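PDB 5Y0E: TssK from Serratia sp. FS14, which probably serves as a trimeric baseplate component of the bacterial type VI secretion system, the contractile machine that delivers effectors into neighbouring cells. Local coordinates for residues A[152-156]-A[157-161]; A[287-291]-A[292-296]. All blocks are in the same frame, centred on the assembly; numbering follows the deposited sequence.

Contact 1: residues A[152-156]-A[157-161]; sequences RLMLE and SELNA
Glu158 folds back on Leu155 in a short 3-10 turn that ends strand 142-155 and starts the connection to strand 163-174. Its carboxylate takes the backbone N-H of Leu155. The bond from Leu155 N to Glu158 OE1 is nearly straight, at 172°. OE1 is met from above the carboxylate plane, 53° out of it. The backbone runs a second bond the other way, from Glu158 N to Leu155 O at 2.9 Å. Residues 155 and 158 are therefore joined twice, once by side chain and once by backbone.

The Glu158 chain leaves with CG beside its own backbone N (chi1 -63°) and stays extended beyond CG. This carries the carboxylate across the Leu155 side chain at an oblique angle. Glu158 CD lies 3.9 Å from Leu155 CG, and OE2 is next to the CD1 methyl. Glu158 OE1 also sits 3.6 Å from Met154 CB. Leu155 also packs on Leu87 and Ile89.

Glu156 and Ser157 form the bend itself. Their CB atoms lead away from the other segment, but Ser157 OG still lies 3.7 Å from Leu155 CB. Ser157 OG hydrogen-bonds Glu96, and Glu156 is also paired by backbone bonds with Asn97 of strand 96-103. These partners tie the turn to the start of neighbouring strand 96-103 in the mixed sheet. Leu159 N gives a weak bond to Glu156 O, three residues back.

Leu159 then drops its side chain beside that carbonyl, with Leu159 CB 3.5 Å from Glu156 O. Met154 crosses Leu159 at about a right angle. The apolar touch between them is Met154 SD against Leu159 CD2, at 4.0 Å.

Contact 2: residues A[287-291]-A[292-296]; sequences PVYDH and DNLAL
Tyr289 brings CE1, CZ and OH to the CD2 methyl of Leu294, with Tyr289 CE1 3.5 Å from Leu294 CD2. The approach is oblique. Leu294 CD2 also lies 3.4 Å from Asp290 O, and Leu294 CG packs on His291 O. The leucine side chain thus packs on two carbonyls of a type I beta turn from Asp290 to Asn293, which leads into helix 294-309.

Asp290 holds this turn with two groups. Asp290 O accepts from Asn293 N at 3.1 Å, the closing bond of the turn. In the carboxylate, Asp290 OD1 accepts from Asp292 N at 3.0 Å. That donor stands 36° out of the carboxylate plane. CG of Asp290 lies anti to the backbone N (chi1 -173°), which swings the carboxylate over the turn; this is an Asx turn laid on the beta turn.

Asn293 is the N-cap of the helix. Asn293 OD1 accepts from Leu296 N at 3.2 Å, satisfying an amide of the first helical turn. The Asn293 amide plane is turned 62° from the Asp290 carboxylate, and Asn293 CB packs against Asp290 OD2.

The CB of His291 leads away from the turn. His291 ND1 is 2.6 Å from Tyr289 OH, a hydrogen bond in which either could be the donor. Tyr289 CZ lies in the imidazole plane, at the edge of the ring.

Trp43 O accepts from His291 NE2, and Trp43 NE1 donates to Asp292 OD1. His250 of a second subunit also packs on Tyr289. Helix 259-273 flanks the turn, with Phe263 edge-to-face on Tyr289 and Pro259 on Leu294.

Both contacts are partly buried turns within a single chain, and they do not touch: their centres are 21 Å apart and their nearest atoms about 7 Å. They serve different elements. Contact 1 ends a strand of the mixed sheet, about 26 Å from the chain centre, and no other subunit reaches it. Contact 2 starts a helix, about 15 Å from the centre, and a second subunit packs against it. In each, an acidic side chain accepts from a backbone N-H. In contact 1 the acid comes after its donor and folds back on it; in contact 2 it precedes its donor. Contact 2 adds a tyrosine-histidine bond and rings meeting edge-to-face; contact 1 has a single apolar touch, methionine on leucine, across its segments.

Contact 1: residues A[152-156]-A[157-161]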
ATOM      1  N   ARG A 152     -12.888   6.818 -31.473  1.00 45.39           N
ATOM      2  CA  ARG A 152     -13.409   8.079 -31.848  1.00 48.08           C
ATOM      3  C   ARG A 152     -13.564   9.058 -30.715  1.00 48.44           C
ATOM      4  O   ARG A 152     -14.018   8.706 -29.656  1.00 48.13           O
ATOM      5  CB  ARG A 152     -14.770   7.829 -32.451  1.00 50.30           C
ATOM      6  CG  ARG A 152     -15.531   9.086 -32.751  1.00 57.71           C
ATOM      7  CD  ARG A 152     -16.995   8.846 -32.951  1.00 56.44           C
ATOM      8  NE  ARG A 152     -17.208   8.171 -34.198  1.00 63.37           N
ATOM      9  CZ  ARG A 152     -18.361   8.166 -34.828  1.00 68.38           C
ATOM     10  NH1 ARG A 152     -19.374   8.819 -34.296  1.00 74.21           N
ATOM     11  NH2 ARG A 152     -18.501   7.507 -35.962  1.00 64.54           N
ATOM     12  N   LEU A 153     -13.160  10.302 -30.926  1.00 46.27           N
ATOM     13  CA  LEU A 153     -13.344  11.338 -29.933  1.00 45.78           C
ATOM     14  C   LEU A 153     -14.716  11.927 -30.112  1.00 44.39           C
ATOM     15  O   LEU A 153     -15.096  12.192 -31.215  1.00 51.82           O
ATOM     16  CB  LEU A 153     -12.308  12.409 -30.118  1.00 42.83           C
ATOM     17  CG  LEU A 153     -10.942  11.850 -29.871  1.00 41.15           C
ATOM     18  CD1 LEU A 153      -9.921  12.613 -30.653  1.00 46.19           C
ATOM     19  CD2 LEU A 153     -10.625  11.856 -28.406  1.00 40.54           C
ATOM     20  N   MET A 154     -15.464  12.087 -29.039  1.00 43.98           N
ATOM     21  CA  MET A 154     -16.804  12.630 -29.098  1.00 49.38           C
ATOM     22  C   MET A 154     -17.272  13.284 -27.802  1.00 50.77           C
ATOM     23  O   MET A 154     -16.561  13.300 -26.837  1.00 48.83           O
ATOM     24  CB  MET A 154     -17.791  11.563 -29.532  1.00 30.00           C
ATOM     25  CG  MET A 154     -17.670  10.237 -28.849  1.00 30.00           C
ATOM     26  SD  MET A 154     -19.117   9.227 -29.085  1.00 30.00           S
ATOM     27  CE  MET A 154     -18.631   8.396 -30.548  1.00 30.00           C
ATOM     28  N   LEU A 155     -18.465  13.850 -27.799  1.00 47.80           N
ATOM     29  CA  LEU A 155     -19.003  14.484 -26.610  1.00 54.95           C
ATOM     30  C   LEU A 155     -19.689  13.453 -25.734  1.00 52.92           C
ATOM     31  O   LEU A 155     -20.332  12.531 -26.231  1.00 54.14           O
ATOM     32  CB  LEU A 155     -20.000  15.579 -26.980  1.00 60.38           C
ATOM     33  CG  LEU A 155     -19.522  16.647 -27.956  1.00 58.18           C
ATOM     34  CD1 LEU A 155     -20.578  17.700 -28.119  1.00 61.42           C
ATOM     35  CD2 LEU A 155     -18.227  17.251 -27.472  1.00 53.53           C
ATOM     36  N   GLU A 156     -19.567  13.625 -24.422  1.00 50.83           N
ATOM     37  CA  GLU A 156     -20.246  12.712 -23.519  1.00 51.32           C
ATOM     38  C   GLU A 156     -21.737  12.678 -23.796  1.00 52.80           C
ATOM     39  O   GLU A 156     -22.373  11.631 -23.650  1.00 54.09           O
ATOM     40  CB  GLU A 156     -19.973  13.106 -22.071  1.00 55.79           C
ATOM     41  CG  GLU A 156     -20.590  12.187 -21.033  1.00 53.64           C
ATOM     42  CD  GLU A 156     -20.381  12.694 -19.625  1.00 58.60           C
ATOM     43  OE1 GLU A 156     -20.913  13.766 -19.286  1.00 64.02           O
ATOM     44  OE2 GLU A 156     -19.673  12.031 -18.850  1.00 63.84           O
ATOM     45  N   SER A 157     -22.310  13.798 -24.225  1.00 56.62           N
ATOM     46  CA  SER A 157     -23.738  13.831 -24.509  1.00 54.11           C
ATOM     47  C   SER A 157     -24.115  13.007 -25.735  1.00 56.95           C
ATOM     48  O   SER A 157     -25.278  12.620 -25.867  1.00 58.81           O
ATOM     49  CB  SER A 157     -24.190  15.266 -24.702  1.00 51.89           C
ATOM     50  OG  SER A 157     -23.539  15.836 -25.806  1.00 54.92           O
ATOM     51  N   GLU A 158     -23.179  12.730 -26.633  1.00 55.54           N
ATOM     52  CA  GLU A 158     -23.499  11.965 -27.829  1.00 57.57           C
ATOM     53  C   GLU A 158     -23.440  10.457 -27.615  1.00 57.40           C
ATOM     54  O   GLU A 158     -23.646   9.708 -28.565  1.00 55.44           O
ATOM     55  CB  GLU A 158     -22.569  12.370 -28.980  1.00 55.33           C
ATOM     56  CG  GLU A 158     -22.712  13.815 -29.389  1.00 56.33           C
ATOM     57  CD  GLU A 158     -21.604  14.319 -30.305  1.00 65.62           C
ATOM     58  OE1 GLU A 158     -20.496  13.737 -30.333  1.00 59.33           O
ATOM     59  OE2 GLU A 158     -21.846  15.333 -30.996  1.00 76.30           O
ATOM     60  N   LEU A 159     -23.195   9.994 -26.398  1.00 58.62           N
ATOM     61  CA  LEU A 159     -23.027   8.574 -26.137  1.00 57.76           C
ATOM     62  C   LEU A 159     -24.366   7.862 -26.028  1.00 55.47           C
ATOM     63  O   LEU A 159     -25.389   8.457 -25.699  1.00 54.35           O
ATOM     64  CB  LEU A 159     -22.254   8.355 -24.838  1.00 53.84           C
ATOM     65  CG  LEU A 159     -20.743   8.445 -24.925  1.00 52.88           C
ATOM     66  CD1 LEU A 159     -20.138   8.442 -23.547  1.00 48.28           C
ATOM     67  CD2 LEU A 159     -20.226   7.285 -25.741  1.00 53.08           C
ATOM     68  N   ASN A 160     -24.333   6.555 -26.272  1.00 52.83           N
ATOM     69  CA  ASN A 160     -25.422   5.670 -25.898  1.00 53.85           C
ATOM     70  C   ASN A 160     -24.847   4.291 -25.613  1.00 53.23           C
ATOM     71  O   ASN A 160     -23.638   4.082 -25.666  1.00 54.65           O
ATOM     72  CB  ASN A 160     -26.490   5.630 -26.991  1.00 57.50           C
ATOM     73  CG  ASN A 160     -25.951   5.168 -28.308  1.00 55.00           C
ATOM     74  OD1 ASN A 160     -25.158   4.237 -28.385  1.00 52.83           O
ATOM     75  ND2 ASN A 160     -26.376   5.827 -29.364  1.00 61.40           N
ATOM     76  N   ALA A 161     -25.730   3.334 -25.349  1.00 55.26           N
ATOM     77  CA  ALA A 161     -25.329   1.983 -24.972  1.00 56.53           C
ATOM     78  C   ALA A 161     -24.603   1.227 -26.069  1.00 53.82           C
ATOM     79  O   ALA A 161     -24.141   0.117 -25.815  1.00 55.82           O
ATOM     80  CB  ALA A 161     -26.547   1.171 -24.551  1.00 53.49           C
TER

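Contact 2: residues A[287-291]-A[292-296]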
ATOM      1  N   PRO A 287     -14.996   9.608   1.804  1.00 37.80           N
ATOM      2  CA  PRO A 287     -14.742   9.632   0.366  1.00 41.43           C
ATOM      3  C   PRO A 287     -14.680   8.216  -0.201  1.00 40.92           C
ATOM      4  O   PRO A 287     -14.085   7.329   0.391  1.00 43.02           O
ATOM      5  CB  PRO A 287     -13.390  10.346   0.268  1.00 36.18           C
ATOM      6  CG  PRO A 287     -13.251  11.041   1.526  1.00 35.74           C
ATOM      7  CD  PRO A 287     -13.914  10.232   2.556  1.00 36.85           C
ATOM      8  N   VAL A 288     -15.313   8.007  -1.348  1.00 40.33           N
ATOM      9  CA  VAL A 288     -15.440   6.689  -1.951  1.00 42.60           C
ATOM     10  C   VAL A 288     -14.690   6.672  -3.274  1.00 40.48           C
ATOM     11  O   VAL A 288     -14.917   7.528  -4.130  1.00 41.06           O
ATOM     12  CB  VAL A 288     -16.909   6.291  -2.160  1.00 40.31           C
ATOM     13  CG1 VAL A 288     -16.965   4.986  -2.927  1.00 40.98           C
ATOM     14  CG2 VAL A 288     -17.632   6.147  -0.821  1.00 35.48           C
ATOM     15  N   TYR A 289     -13.797   5.699  -3.442  1.00 39.55           N
ATOM     16  CA  TYR A 289     -13.069   5.578  -4.699  1.00 37.67           C
ATOM     17  C   TYR A 289     -14.028   5.518  -5.873  1.00 38.99           C
ATOM     18  O   TYR A 289     -14.979   4.741  -5.878  1.00 39.87           O
ATOM     19  CB  TYR A 289     -12.192   4.331  -4.702  1.00 37.48           C
ATOM     20  CG  TYR A 289     -11.389   4.225  -5.956  1.00 36.81           C
ATOM     21  CD1 TYR A 289     -10.288   5.040  -6.154  1.00 37.66           C
ATOM     22  CD2 TYR A 289     -11.731   3.329  -6.953  1.00 37.30           C
ATOM     23  CE1 TYR A 289      -9.561   4.966  -7.293  1.00 37.15           C
ATOM     24  CE2 TYR A 289     -11.008   3.261  -8.090  1.00 37.54           C
ATOM     25  CZ  TYR A 289      -9.918   4.073  -8.253  1.00 36.30           C
ATOM     26  OH  TYR A 289      -9.187   4.013  -9.392  1.00 37.25           O
ATOM     27  N   ASP A 290     -13.770   6.342  -6.868  1.00 38.55           N
ATOM     28  CA  ASP A 290     -14.552   6.356  -8.094  1.00 39.83           C
ATOM     29  C   ASP A 290     -13.547   6.381  -9.227  1.00 41.05           C
ATOM     30  O   ASP A 290     -12.889   7.402  -9.457  1.00 46.10           O
ATOM     31  CB  ASP A 290     -15.500   7.558  -8.154  1.00 39.72           C
ATOM     32  CG  ASP A 290     -16.445   7.513  -9.336  1.00 41.37           C
ATOM     33  OD1 ASP A 290     -16.184   6.817 -10.313  1.00 45.19           O
ATOM     34  OD2 ASP A 290     -17.464   8.203  -9.309  1.00 45.59           O
ATOM     35  N   HIS A 291     -13.430   5.259  -9.932  1.00 40.77           N
ATOM     36  CA  HIS A 291     -12.421   5.175 -10.976  1.00 41.26           C
ATOM     37  C   HIS A 291     -12.658   6.209 -12.067  1.00 42.80           C
ATOM     38  O   HIS A 291     -11.706   6.707 -12.665  1.00 42.27           O
ATOM     39  CB  HIS A 291     -12.390   3.760 -11.557  1.00 38.42           C
ATOM     40  CG  HIS A 291     -11.170   3.470 -12.374  1.00 41.38           C
ATOM     41  ND1 HIS A 291      -9.900   3.513 -11.852  1.00 41.03           N
ATOM     42  CD2 HIS A 291     -11.028   3.154 -13.680  1.00 43.09           C
ATOM     43  CE1 HIS A 291      -9.028   3.235 -12.800  1.00 42.03           C
ATOM     44  NE2 HIS A 291      -9.688   3.012 -13.918  1.00 42.77           N
ATOM     45  N   ASP A 292     -13.909   6.566 -12.326  1.00 42.82           N
ATOM     46  CA  ASP A 292     -14.224   7.490 -13.402  1.00 41.75           C
ATOM     47  C   ASP A 292     -14.451   8.915 -12.914  1.00 43.55           C
ATOM     48  O   ASP A 292     -15.001   9.725 -13.650  1.00 49.92           O
ATOM     49  CB  ASP A 292     -15.431   6.991 -14.193  1.00 40.92           C
ATOM     50  CG  ASP A 292     -15.144   5.688 -14.927  1.00 44.82           C
ATOM     51  OD1 ASP A 292     -14.385   5.716 -15.908  1.00 45.54           O
ATOM     52  OD2 ASP A 292     -15.671   4.633 -14.525  1.00 44.06           O
ATOM     53  N   ASN A 293     -14.023   9.243 -11.698  1.00 44.45           N
ATOM     54  CA  ASN A 293     -13.997  10.625 -11.255  1.00 42.16           C
ATOM     55  C   ASN A 293     -12.912  10.822 -10.206  1.00 41.05           C
ATOM     56  O   ASN A 293     -13.199  11.111  -9.042  1.00 39.14           O
ATOM     57  CB  ASN A 293     -15.358  11.040 -10.707  1.00 44.73           C
ATOM     58  CG  ASN A 293     -15.500  12.549 -10.568  1.00 47.80           C
ATOM     59  OD1 ASN A 293     -14.523  13.299 -10.535  1.00 46.42           O
ATOM     60  ND2 ASN A 293     -16.728  12.992 -10.496  1.00 49.46           N
ATOM     61  N   LEU A 294     -11.663  10.688 -10.626  1.00 41.25           N
ATOM     62  CA  LEU A 294     -10.574  10.651  -9.671  1.00 39.66           C
ATOM     63  C   LEU A 294     -10.307  12.007  -9.060  1.00 40.27           C
ATOM     64  O   LEU A 294      -9.941  12.078  -7.888  1.00 41.28           O
ATOM     65  CB  LEU A 294      -9.316  10.095 -10.332  1.00 40.92           C
ATOM     66  CG  LEU A 294      -9.394   8.594 -10.666  1.00 42.80           C
ATOM     67  CD1 LEU A 294      -8.212   8.138 -11.486  1.00 41.81           C
ATOM     68  CD2 LEU A 294      -9.514   7.746  -9.432  1.00 36.80           C
ATOM     69  N   ALA A 295     -10.503  13.083  -9.825  1.00 42.55           N
ATOM     70  CA  ALA A 295     -10.338  14.428  -9.279  1.00 41.34           C
ATOM     71  C   ALA A 295     -11.267  14.675  -8.097  1.00 38.83           C
ATOM     72  O   ALA A 295     -10.856  15.236  -7.078  1.00 38.14           O
ATOM     73  CB  ALA A 295     -10.575  15.465 -10.363  1.00 40.56           C
ATOM     74  N   LEU A 296     -12.515  14.253  -8.206  1.00 37.54           N
ATOM     75  CA  LEU A 296     -13.439  14.422  -7.100  1.00 38.99           C
ATOM     76  C   LEU A 296     -12.982  13.658  -5.870  1.00 40.38           C
ATOM     77  O   LEU A 296     -12.777  14.246  -4.805  1.00 44.83           O
ATOM     78  CB  LEU A 296     -14.831  13.969  -7.501  1.00 38.77           C
ATOM     79  CG  LEU A 296     -15.780  14.076  -6.319  1.00 40.70           C
ATOM     80  CD1 LEU A 296     -16.134  15.520  -6.071  1.00 38.97           C
ATOM     81  CD2 LEU A 296     -17.015  13.247  -6.518  1.00 41.20           C
TER